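Local structure of probable glucarate dehydratase (Mycobacterium smegmatis str. MC2 155, 3VDG) at residues G152-S156 with V395-L401; A258-E262 with Q284-P288; L289-V295 with S309-L314; V380-L386 with G402-D406. The protein probably catalyses the metal-dependent dehydration of glucarate, as a member of the enolase superfamily. All blocks are in the same frame, centred on the assembly; numbering follows the deposited sequence. Where two conformers were deposited one is given.

Contact 1: G152-S156 with V395-L401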
loop_
_atom_site.group_PDB
_atom_site.type_symbol
_atom_site.label_atom_id
_atom_site.label_comp_id
_atom_site.label_asym_id
_atom_site.label_seq_id
_atom_site.Cartn_x
_atom_site.Cartn_y
_atom_site.Cartn_z
ATOM N N GLY A 152 -18.689 8.800 10.132
ATOM C CA GLY A 152 -19.900 8.205 9.596
ATOM C C GLY A 152 -19.655 7.255 8.434
ATOM O O GLY A 152 -20.573 6.992 7.667
ATOM N N ARG A 153 -18.434 6.734 8.293
ATOM C CA ARG A 153 -18.104 5.844 7.145
ATOM C C ARG A 153 -17.784 4.415 7.617
ATOM O O ARG A 153 -17.209 4.234 8.686
ATOM C CB ARG A 153 -16.888 6.353 6.338
ATOM C CG ARG A 153 -16.878 7.847 5.961
ATOM C CD ARG A 153 -18.172 8.287 5.284
ATOM N NE ARG A 153 -18.460 7.488 4.098
ATOM C CZ ARG A 153 -19.545 7.650 3.353
ATOM N NH1 ARG A 153 -20.439 8.581 3.699
ATOM N NH2 ARG A 153 -19.737 6.887 2.277
ATOM N N PRO A 154 -18.170 3.399 6.826
ATOM C CA PRO A 154 -17.745 2.052 7.164
ATOM C C PRO A 154 -16.227 1.948 6.958
ATOM O O PRO A 154 -15.642 2.693 6.177
ATOM C CB PRO A 154 -18.480 1.171 6.143
ATOM C CG PRO A 154 -18.770 2.084 4.987
ATOM C CD PRO A 154 -18.997 3.437 5.604
ATOM N N VAL A 155 -15.596 1.032 7.666
ATOM C CA VAL A 155 -14.139 0.874 7.570
ATOM C C VAL A 155 -13.689 0.613 6.125
ATOM O O VAL A 155 -12.629 1.079 5.700
ATOM C CB VAL A 155 -13.673 -0.230 8.548
ATOM C CG1 VAL A 155 -12.287 -0.746 8.195
ATOM C CG2 VAL A 155 -13.700 0.317 9.974
ATOM N N SER A 156 -14.488 -0.106 5.343
ATOM C CA SER A 156 -14.112 -0.338 3.932
ATOM C C SER A 156 -13.893 0.972 3.154
ATOM O O SER A 156 -13.040 1.019 2.253
ATOM C CB SER A 156 -15.140 -1.225 3.218
ATOM O OG SER A 156 -16.393 -0.578 3.183
ATOM N N VAL A 395 -20.865 -7.047 3.460
ATOM C CA VAL A 395 -20.038 -6.050 4.148
ATOM C C VAL A 395 -20.978 -5.062 4.859
ATOM O O VAL A 395 -21.922 -4.586 4.245
ATOM C CB VAL A 395 -19.031 -5.365 3.187
ATOM C CG1 VAL A 395 -19.728 -4.622 2.065
ATOM C CG2 VAL A 395 -18.104 -4.424 3.946
ATOM N N PRO A 396 -20.761 -4.804 6.165
ATOM C CA PRO A 396 -21.625 -3.833 6.854
ATOM C C PRO A 396 -21.496 -2.446 6.213
ATOM O O PRO A 396 -20.394 -2.051 5.812
ATOM C CB PRO A 396 -21.058 -3.802 8.284
ATOM C CG PRO A 396 -20.400 -5.145 8.458
ATOM C CD PRO A 396 -19.826 -5.477 7.096
ATOM N N ALA A 397 -22.605 -1.716 6.124
ATOM C CA ALA A 397 -22.619 -0.392 5.479
ATOM C C ALA A 397 -22.651 0.717 6.527
ATOM O O ALA A 397 -22.561 1.903 6.197
ATOM C CB ALA A 397 -23.832 -0.275 4.536
ATOM N N THR A 398 -22.757 0.331 7.795
ATOM C CA THR A 398 -22.843 1.287 8.890
ATOM C C THR A 398 -21.467 1.921 9.163
ATOM O O THR A 398 -20.457 1.413 8.694
ATOM C CB THR A 398 -23.321 0.575 10.172
ATOM O OG1 THR A 398 -22.503 -0.583 10.380
ATOM C CG2 THR A 398 -24.764 0.103 10.022
ATOM N N PRO A 399 -21.429 3.012 9.955
ATOM C CA PRO A 399 -20.161 3.645 10.348
ATOM C C PRO A 399 -19.284 2.709 11.163
ATOM O O PRO A 399 -19.779 1.942 11.980
ATOM C CB PRO A 399 -20.605 4.813 11.239
ATOM C CG PRO A 399 -21.979 5.157 10.736
ATOM C CD PRO A 399 -22.592 3.803 10.384
ATOM N N GLY A 400 -17.979 2.791 10.955
ATOM C CA GLY A 400 -17.028 1.990 11.746
ATOM C C GLY A 400 -16.933 0.539 11.309
ATOM O O GLY A 400 -17.199 0.190 10.138
ATOM N N LEU A 401 -16.540 -0.318 12.253
ATOM C CA LEU A 401 -16.375 -1.749 11.972
ATOM C C LEU A 401 -17.730 -2.406 11.750
ATOM O O LEU A 401 -17.859 -3.368 10.995
ATOM C CB LEU A 401 -15.618 -2.411 13.129
ATOM C CG LEU A 401 -14.627 -3.555 12.935
ATOM C CD1 LEU A 401 -13.673 -3.315 11.769
ATOM C CD2 LEU A 401 -13.859 -3.734 14.240
HETATM O O HOH W 1 -19.258 -1.166 3.461
#
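P154 meets the loop 395-401 with its whole ring, and the backbone on both sides of it shows how two irregular loops can be joined by one bridged pair. Lacking an N-H, P154 leaves the bonding to its neighbours: G400 N donates to R153 O at 2.8 Å, nearly straight at 166°, and V155 N donates to G400 O at 3.1 Å. Each donor sits well above the plane of the carbonyl it reaches.

The ring packs against three carbonyl oxygens of the turn. P154 CB lies 3.2 Å from T398 O, with P396 O a little farther off; P154 CG then comes to 4.0 Å from A397 O, and P154 CD closes the ring 3.9 Å from that same oxygen. V155 CG2 stands beside its backbone N, anti to the carbonyl carbon (chi1 162° for CG1), which brings it within 4.1 Å of L401 CD1; at the other end P399 CB covers G152 CA at 3.8 Å. Where S156 draws away, a water spans the gap, bonded to S156 OG and donating to P396 O.

R153 points into the subunit interface, salt-bridged to D157 and in cation-pi contact with F98 of the second subunit. The loop leading from helix 131-151 to strand 166-174 is here joined to the loop leaving strand 392-394; these strands are antiparallel neighbours in the enolase-superfamily barrel domain.

Contact 2: A258-E262 with Q284-P288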
loop_
_atom_site.group_PDB
_atom_site.type_symbol
_atom_site.label_atom_id
_atom_site.label_comp_id
_atom_site.label_asym_id
_atom_site.label_seq_id
_atom_site.Cartn_x
_atom_site.Cartn_y
_atom_site.Cartn_z
ATOM N N ALA A 258 1.115 -33.477 -5.213
ATOM C CA ALA A 258 0.687 -32.507 -6.227
ATOM C C ALA A 258 0.371 -33.185 -7.570
ATOM O O ALA A 258 -0.651 -32.888 -8.213
ATOM C CB ALA A 258 1.731 -31.406 -6.395
ATOM N N ALA A 259 1.235 -34.102 -7.992
ATOM C CA ALA A 259 1.013 -34.805 -9.258
ATOM C C ALA A 259 -0.269 -35.604 -9.167
ATOM O O ALA A 259 -1.086 -35.584 -10.080
ATOM C CB ALA A 259 2.192 -35.711 -9.603
ATOM N N GLY A 260 -0.470 -36.272 -8.036
ATOM C CA GLY A 260 -1.658 -37.074 -7.833
ATOM C C GLY A 260 -2.929 -36.265 -7.725
ATOM O O GLY A 260 -4.006 -36.781 -7.967
ATOM N N LEU A 261 -2.826 -34.995 -7.351
ATOM C CA LEU A 261 -4.029 -34.168 -7.243
ATOM C C LEU A 261 -4.134 -33.132 -8.375
ATOM O O LEU A 261 -4.900 -32.158 -8.280
ATOM C CB LEU A 261 -4.111 -33.497 -5.863
ATOM C CG LEU A 261 -4.327 -34.435 -4.668
ATOM C CD1 LEU A 261 -4.264 -33.651 -3.360
ATOM C CD2 LEU A 261 -5.641 -35.198 -4.792
ATOM N N GLU A 262 -3.365 -33.338 -9.441
ATOM C CA GLU A 262 -3.450 -32.457 -10.593
ATOM C C GLU A 262 -4.917 -32.294 -10.994
ATOM O O GLU A 262 -5.651 -33.272 -11.073
ATOM C CB GLU A 262 -2.639 -33.009 -11.770
ATOM C CG GLU A 262 -2.818 -32.189 -13.042
ATOM C CD GLU A 262 -1.739 -32.448 -14.078
ATOM O OE1 GLU A 262 -0.963 -33.405 -13.904
ATOM O OE2 GLU A 262 -1.656 -31.687 -15.064
ATOM N N GLN A 284 7.567 -28.195 -9.910
ATOM C CA GLN A 284 6.926 -29.385 -10.470
ATOM C C GLN A 284 5.411 -29.388 -10.285
ATOM O O GLN A 284 4.691 -30.007 -11.059
ATOM C CB GLN A 284 7.526 -30.668 -9.874
ATOM C CG GLN A 284 9.037 -30.811 -10.047
ATOM C CD GLN A 284 9.539 -32.224 -9.783
ATOM O OE1 GLN A 284 8.962 -33.201 -10.260
ATOM N NE2 GLN A 284 10.628 -32.336 -9.036
ATOM N N ALA A 285 4.920 -28.694 -9.262
ATOM C CA ALA A 285 3.494 -28.741 -8.952
ATOM C C ALA A 285 2.652 -28.071 -10.047
ATOM O O ALA A 285 2.956 -26.963 -10.483
ATOM C CB ALA A 285 3.219 -28.094 -7.599
ATOM N N PRO A 286 1.602 -28.758 -10.504
ATOM C CA PRO A 286 0.750 -28.199 -11.556
ATOM C C PRO A 286 -0.198 -27.123 -11.008
ATOM O O PRO A 286 -0.571 -26.219 -11.739
ATOM C CB PRO A 286 -0.020 -29.416 -12.084
ATOM C CG PRO A 286 0.013 -30.410 -10.966
ATOM C CD PRO A 286 1.284 -30.163 -10.197
ATOM N N MET A 287 -0.570 -27.197 -9.732
ATOM C CA MET A 287 -1.371 -26.116 -9.140
ATOM C C MET A 287 -0.468 -25.125 -8.404
ATOM O O MET A 287 0.670 -25.443 -8.045
ATOM C CB MET A 287 -2.472 -26.658 -8.206
ATOM C CG MET A 287 -1.979 -27.261 -6.881
ATOM S SD MET A 287 -1.018 -28.805 -7.008
ATOM C CE MET A 287 -2.326 -29.939 -7.490
ATOM N N PRO A 288 -0.968 -23.906 -8.175
ATOM C CA PRO A 288 -0.178 -22.909 -7.449
ATOM C C PRO A 288 0.064 -23.351 -6.002
ATOM O O PRO A 288 -0.808 -24.003 -5.415
ATOM C CB PRO A 288 -1.104 -21.668 -7.428
ATOM C CG PRO A 288 -2.161 -21.922 -8.439
ATOM C CD PRO A 288 -2.296 -23.406 -8.578
#
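A258, near the end of helix 251-260, meets three successive residues of the loop that follows the next helix, a compact example of how the end of one barrel helix is fitted to the loop after its neighbour. Its methyl is the centre of the tight part. A258 CB touches A285 CB at 3.8 Å and M287 SD at the same 3.8 Å, while P286 CD closes over it from the side at 4.0 Å.

M287 reaches this place by folding back on itself. Its CG stands between the backbone N and the carbonyl carbon (chi1 71°), and two further bends, at chi2 and chi3, carry the methyl to the carbonyls at the helix end. There M287 CE lies 3.5 Å from A258 O and 3.5 Å from L261 O, with L261 CB also close by. The carbonyls of the last turn are therefore lined by a methyl group, and A258 O has a weak bond from L261 N as the helix unwinds. L261 also packs on M226 and V229 of helix 222-235.

The outer side is looser and open to solvent. E262 extends its chain across the ring of P286, the two crossing obliquely: E262 CB is 3.8 Å from P286 CG, and the carboxylate carbon CD is 4.0 Å from P286 CB. The aliphatic chain and one side of the carboxylate lie against the ring; both residues are exposed.

This van der Waals contact joins consecutive beta-alpha units of the (beta/alpha)-barrel, at the end where the helices lead into the next strands, away from the metal.

Contact 3: L289-V295 with S309-L314. With NA (sodium ion), chain C; FMT (formic acid), chain B.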
loop_
_atom_site.group_PDB
_atom_site.type_symbol
_atom_site.label_atom_id
_atom_site.label_comp_id
_atom_site.label_asym_id
_atom_site.label_seq_id
_atom_site.Cartn_x
_atom_site.Cartn_y
_atom_site.Cartn_z
ATOM N N LEU A 289 1.229 -23.008 -5.439
ATOM C CA LEU A 289 1.464 -23.189 -4.012
ATOM C C LEU A 289 1.094 -21.905 -3.287
ATOM O O LEU A 289 1.387 -20.806 -3.768
ATOM C CB LEU A 289 2.941 -23.487 -3.723
ATOM C CG LEU A 289 3.490 -24.786 -4.334
ATOM C CD1 LEU A 289 4.809 -25.112 -3.635
ATOM C CD2 LEU A 289 2.472 -25.909 -4.136
ATOM N N ALA A 290 0.464 -22.060 -2.129
ATOM C CA ALA A 290 0.108 -20.943 -1.264
ATOM C C ALA A 290 0.848 -21.081 0.054
ATOM O O ALA A 290 1.292 -22.171 0.407
ATOM C CB ALA A 290 -1.389 -20.953 -1.009
ATOM N N THR A 291 0.976 -19.985 0.799
ATOM C CA THR A 291 1.606 -20.075 2.099
ATOM C C THR A 291 1.019 -19.107 3.129
ATOM O O THR A 291 0.579 -18.010 2.783
ATOM C CB THR A 291 3.102 -19.783 2.007
ATOM O OG1 THR A 291 3.702 -20.059 3.285
ATOM C CG2 THR A 291 3.319 -18.313 1.676
ATOM N N ASN A 292 1.015 -19.539 4.389
ATOM C CA ASN A 292 0.992 -18.627 5.532
ATOM C C ASN A 292 2.019 -19.076 6.550
ATOM O O ASN A 292 1.798 -18.958 7.756
ATOM C CB ASN A 292 -0.368 -18.603 6.211
ATOM C CG ASN A 292 -0.876 -19.995 6.540
ATOM O OD1 ASN A 292 -1.805 -20.482 5.903
ATOM N ND2 ASN A 292 -0.272 -20.640 7.533
ATOM N N MET A 293 3.125 -19.627 6.077
ATOM C CA MET A 293 4.157 -20.073 6.987
ATOM C C MET A 293 5.508 -19.543 6.576
ATOM O O MET A 293 6.264 -19.103 7.413
ATOM C CB MET A 293 4.191 -21.605 7.100
ATOM C CG MET A 293 2.992 -22.187 7.821
ATOM S SD MET A 293 3.029 -24.003 7.834
ATOM C CE MET A 293 4.248 -24.256 9.124
ATOM N N CYS A 294 5.824 -19.562 5.287
ATOM C CA CYS A 294 7.149 -19.069 4.898
ATOM C C CYS A 294 7.126 -17.623 4.410
ATOM O O CYS A 294 8.177 -17.040 4.161
ATOM C CB CYS A 294 7.843 -20.012 3.895
ATOM S SG CYS A 294 6.944 -20.242 2.356
ATOM N N VAL A 295 5.929 -17.047 4.282
ATOM C CA VAL A 295 5.779 -15.602 4.055
ATOM C C VAL A 295 4.719 -15.044 5.030
ATOM O O VAL A 295 3.511 -15.117 4.757
ATOM C CB VAL A 295 5.347 -15.278 2.601
ATOM C CG1 VAL A 295 5.262 -13.765 2.402
ATOM C CG2 VAL A 295 6.338 -15.854 1.599
ATOM N N SER A 309 9.172 -19.206 -4.636
ATOM C CA SER A 309 8.741 -20.211 -3.670
ATOM C C SER A 309 7.242 -20.394 -3.622
ATOM O O SER A 309 6.762 -21.484 -3.328
ATOM C CB SER A 309 9.230 -19.845 -2.275
ATOM O OG SER A 309 10.631 -19.728 -2.277
ATOM N N VAL A 310 6.493 -19.324 -3.858
ATOM C CA VAL A 310 5.029 -19.420 -3.775
ATOM C C VAL A 310 4.362 -18.580 -4.844
ATOM O O VAL A 310 4.943 -17.602 -5.348
ATOM C CB VAL A 310 4.464 -18.968 -2.408
ATOM C CG1 VAL A 310 4.917 -19.900 -1.294
ATOM C CG2 VAL A 310 4.831 -17.515 -2.117
ATOM N N GLN A 311 3.136 -18.968 -5.172
ATOM C CA GLN A 311 2.359 -18.294 -6.188
ATOM C C GLN A 311 1.164 -17.568 -5.570
ATOM O O GLN A 311 0.570 -16.705 -6.215
ATOM C CB GLN A 311 1.898 -19.307 -7.243
ATOM C CG GLN A 311 3.050 -19.836 -8.101
ATOM C CD GLN A 311 3.924 -20.826 -7.352
ATOM O OE1 GLN A 311 3.443 -21.872 -6.896
ATOM N NE2 GLN A 311 5.219 -20.503 -7.216
ATOM N N VAL A 312 0.816 -17.927 -4.330
ATOM C CA VAL A 312 -0.324 -17.323 -3.607
ATOM C C VAL A 312 0.098 -17.014 -2.163
ATOM O O VAL A 312 0.702 -17.858 -1.503
ATOM C CB VAL A 312 -1.543 -18.276 -3.573
ATOM C CG1 VAL A 312 -2.660 -17.684 -2.732
ATOM C CG2 VAL A 312 -2.058 -18.614 -4.982
ATOM N N VAL A 313 -0.184 -15.807 -1.673
ATOM C CA VAL A 313 0.136 -15.469 -0.272
ATOM C C VAL A 313 -1.184 -15.359 0.499
ATOM O O VAL A 313 -2.155 -14.779 0.010
ATOM C CB VAL A 313 0.918 -14.139 -0.158
ATOM C CG1 VAL A 313 1.165 -13.785 1.314
ATOM C CG2 VAL A 313 2.257 -14.255 -0.882
ATOM N N LEU A 314 -1.258 -15.949 1.677
ATOM C CA LEU A 314 -2.468 -15.792 2.473
ATOM C C LEU A 314 -2.322 -14.599 3.383
ATOM O O LEU A 314 -1.451 -14.577 4.226
ATOM C CB LEU A 314 -2.785 -17.044 3.283
ATOM C CG LEU A 314 -3.683 -18.109 2.654
ATOM C CD1 LEU A 314 -3.019 -18.731 1.445
ATOM C CD2 LEU A 314 -4.038 -19.193 3.667
HETATM NA NA NA C . -2.606 -22.521 5.742
HETATM C C FMT B . -2.461 -22.806 10.479
HETATM O O1 FMT B . -2.180 -22.920 9.291
HETATM O O2 FMT B . -2.425 -21.605 11.069
HETATM O O HOH W 2 -0.477 -23.406 6.271
HETATM O O HOH W 3 0.880 -14.991 5.661
HETATM O O HOH W 4 -3.910 -22.280 7.613
#
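A290 pairs with V312 and T291 with V313 in parallel register, the axes of the short strands approaching to 4.8 Å at an angle of 24°. This is the hydrogen-bonded core of a beta-alpha-beta crossover through helix 301-307 in the barrel domain. L289 O takes two donors, Q311 N and V312 N; T291 N then gives to V312 O, and L314 N to T291 O at 3.0 Å.

Q311 adds a bond from its side chain. Bent at chi2 (74°), it lies alongside L289 and sets OE1 2.9 Å from L289 N, almost straight at 173°. On one face of the pair A290 CB touches both V312 CB and L314 CD1, each at 3.7 Å. On the other, T291 crosses V310 at about a right angle, T291 CG2 meeting V310 CG1 at 3.7 Å.

T291 OG1 accepts from M293 N (an ST turn) and from C294 N (an ST motif), and is also bonded to D270. These bonds hold the chain where it turns after the strand, and from here N292 projects into the metal site shared with D244 and E269. Sodium is bound here, where relatives of the superfamily hold magnesium. N292 ND2 makes weak bonds to a metal-bound water and to formate, while N292 OD1 binds the sodium ion at 2.2 Å and lies 3.4 Å from L314 CD2.

Contact 4: V380-L386 with G402-D406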
loop_
_atom_site.group_PDB
_atom_site.type_symbol
_atom_site.label_atom_id
_atom_site.label_comp_id
_atom_site.label_asym_id
_atom_site.label_seq_id
_atom_site.Cartn_x
_atom_site.Cartn_y
_atom_site.Cartn_z
ATOM N N VAL A 380 -18.429 -12.076 21.355
ATOM C CA VAL A 380 -18.388 -10.917 22.258
ATOM C C VAL A 380 -19.128 -9.697 21.712
ATOM O O VAL A 380 -19.261 -8.687 22.415
ATOM C CB VAL A 380 -16.946 -10.473 22.603
ATOM C CG1 VAL A 380 -16.226 -11.545 23.414
ATOM C CG2 VAL A 380 -16.171 -10.139 21.342
ATOM N N VAL A 381 -19.592 -9.779 20.468
ATOM C CA VAL A 381 -20.331 -8.670 19.861
ATOM C C VAL A 381 -21.815 -8.981 19.752
ATOM O O VAL A 381 -22.220 -10.140 19.728
ATOM C CB VAL A 381 -19.780 -8.271 18.464
ATOM C CG1 VAL A 381 -18.302 -7.925 18.575
ATOM C CG2 VAL A 381 -20.017 -9.374 17.428
ATOM N N ALA A 382 -22.634 -7.939 19.705
ATOM C CA ALA A 382 -24.067 -8.137 19.539
ATOM C C ALA A 382 -24.338 -8.792 18.181
ATOM O O ALA A 382 -23.631 -8.529 17.214
ATOM C CB ALA A 382 -24.804 -6.813 19.670
ATOM N N PRO A 383 -25.354 -9.665 18.106
ATOM C CA PRO A 383 -25.554 -10.445 16.880
ATOM C C PRO A 383 -26.241 -9.627 15.791
ATOM O O PRO A 383 -26.735 -8.525 16.048
ATOM C CB PRO A 383 -26.472 -11.587 17.340
ATOM C CG PRO A 383 -27.234 -10.996 18.495
ATOM C CD PRO A 383 -26.261 -10.079 19.197
ATOM N N GLY A 384 -26.267 -10.157 14.578
ATOM C CA GLY A 384 -27.059 -9.536 13.519
ATOM C C GLY A 384 -26.277 -8.828 12.435
ATOM O O GLY A 384 -26.803 -8.548 11.367
ATOM N N ALA A 385 -25.013 -8.531 12.686
ATOM C CA ALA A 385 -24.270 -7.741 11.720
ATOM C C ALA A 385 -23.444 -8.597 10.759
ATOM O O ALA A 385 -22.997 -8.110 9.728
ATOM C CB ALA A 385 -23.382 -6.731 12.439
ATOM N N LEU A 386 -23.245 -9.869 11.091
ATOM C CA LEU A 386 -22.319 -10.720 10.329
ATOM C C LEU A 386 -22.892 -12.102 9.977
ATOM O O LEU A 386 -22.273 -13.133 10.242
ATOM C CB LEU A 386 -21.012 -10.892 11.108
ATOM C CG LEU A 386 -20.218 -9.587 11.325
ATOM C CD1 LEU A 386 -19.025 -9.804 12.229
ATOM C CD2 LEU A 386 -19.789 -8.935 10.017
ATOM N N GLY A 402 -18.763 -1.867 12.389
ATOM C CA GLY A 402 -20.122 -2.372 12.154
ATOM C C GLY A 402 -20.583 -3.394 13.188
ATOM O O GLY A 402 -21.646 -3.975 13.045
ATOM N N VAL A 403 -19.779 -3.629 14.220
ATOM C CA VAL A 403 -20.191 -4.517 15.310
ATOM C C VAL A 403 -19.936 -3.772 16.613
ATOM O O VAL A 403 -19.070 -2.893 16.656
ATOM C CB VAL A 403 -19.413 -5.856 15.314
ATOM C CG1 VAL A 403 -19.797 -6.694 14.102
ATOM C CG2 VAL A 403 -17.909 -5.604 15.325
ATOM N N GLU A 404 -20.681 -4.116 17.666
ATOM C CA GLU A 404 -20.517 -3.474 18.988
ATOM C C GLU A 404 -20.449 -4.518 20.090
ATOM O O GLU A 404 -21.069 -5.571 19.984
ATOM C CB GLU A 404 -21.686 -2.521 19.291
ATOM C CG GLU A 404 -21.827 -1.362 18.312
ATOM C CD GLU A 404 -22.782 -0.278 18.797
ATOM O OE1 GLU A 404 -23.176 -0.290 19.987
ATOM O OE2 GLU A 404 -23.141 0.601 17.987
ATOM N N ILE A 405 -19.711 -4.210 21.151
ATOM C CA ILE A 405 -19.544 -5.156 22.253
ATOM C C ILE A 405 -20.875 -5.396 22.946
ATOM O O ILE A 405 -21.674 -4.470 23.133
ATOM C CB ILE A 405 -18.544 -4.639 23.299
ATOM C CG1 ILE A 405 -17.109 -4.724 22.771
ATOM C CG2 ILE A 405 -18.648 -5.446 24.598
ATOM C CD1 ILE A 405 -16.643 -6.140 22.550
ATOM N N ASP A 406 -21.115 -6.653 23.289
ATOM C CA ASP A 406 -22.190 -7.043 24.196
ATOM C C ASP A 406 -21.487 -7.245 25.531
ATOM O O ASP A 406 -20.752 -8.224 25.715
ATOM C CB ASP A 406 -22.826 -8.325 23.671
ATOM C CG ASP A 406 -23.823 -8.946 24.643
ATOM O OD1 ASP A 406 -23.782 -8.653 25.858
ATOM O OD2 ASP A 406 -24.637 -9.764 24.183
HETATM O O HOH W 5 -23.331 -11.408 21.905
HETATM O O HOH W 6 -22.713 -5.926 16.832
#
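CB of V403 points toward 380-386, and a chi1 of -68° sets its CG1 beside the backbone N, anti to the carbonyl carbon, while CG2 stands between the backbone N and the carbonyl carbon. CG1 serves L386 and A385, while CB and CG2 meet V381: V403 CG1 reaches L386 CD1 at 3.7 Å, the side chains meeting at about a right angle, and A385 CB at 4.0 Å; V403 CG2 lies 4.0 Å from V381 CG1. V381, rotated much the same way, crosses it at a slant. The methyl of A385 also presses on the backbone, 3.3 Å from G402 O.

Alongside this apolar cluster the chains are bridged at V381 and I405. A382 N donates to E404 O at 2.9 Å, almost in line with the C=O bond, and D406 N donates to V380 O at 2.9 Å with an angle of 171°. Both segments are loops late in the chain, and the example shows how the enolase-superfamily fold brings this part back to the N-terminal domain: V380 and I405 both touch V60 of strand 55-65, while V381 and V403 rest on helix 349-360. I405 CD1 packs on V380 CG2 at 4.2 Å.

D406 is the N-cap of helix 407-420. With its CG anti to the backbone N (chi1 171°), its OD1 accepts from A409 N. OD2 takes a bond from a water that also donates to V381 O, and a second water, lying between the loops, donates to A382 O and accepts from E404 N at 2.8 Å.

The contacts fall into two pairs. Contacts 1 and 4 touch, with centres 13 Å apart: P396 leans on A385, L386 and G402, and since L401 runs straight into G402 the two contacts share one continuous chain. Contacts 2 and 3, centres 15 Å apart, are likewise consecutive through P288 and L289; P288 CB also meets V312 CG2 at 4.0 Å. Between the pairs lie wide gaps, about 18 Å between nearest atoms of contacts 1 and 3 and about 29 Å for contacts 2 and 4. The sodium site belongs to contact 3 through N292; the side chain of M287 in contact 2 is about 14 Å from that ion.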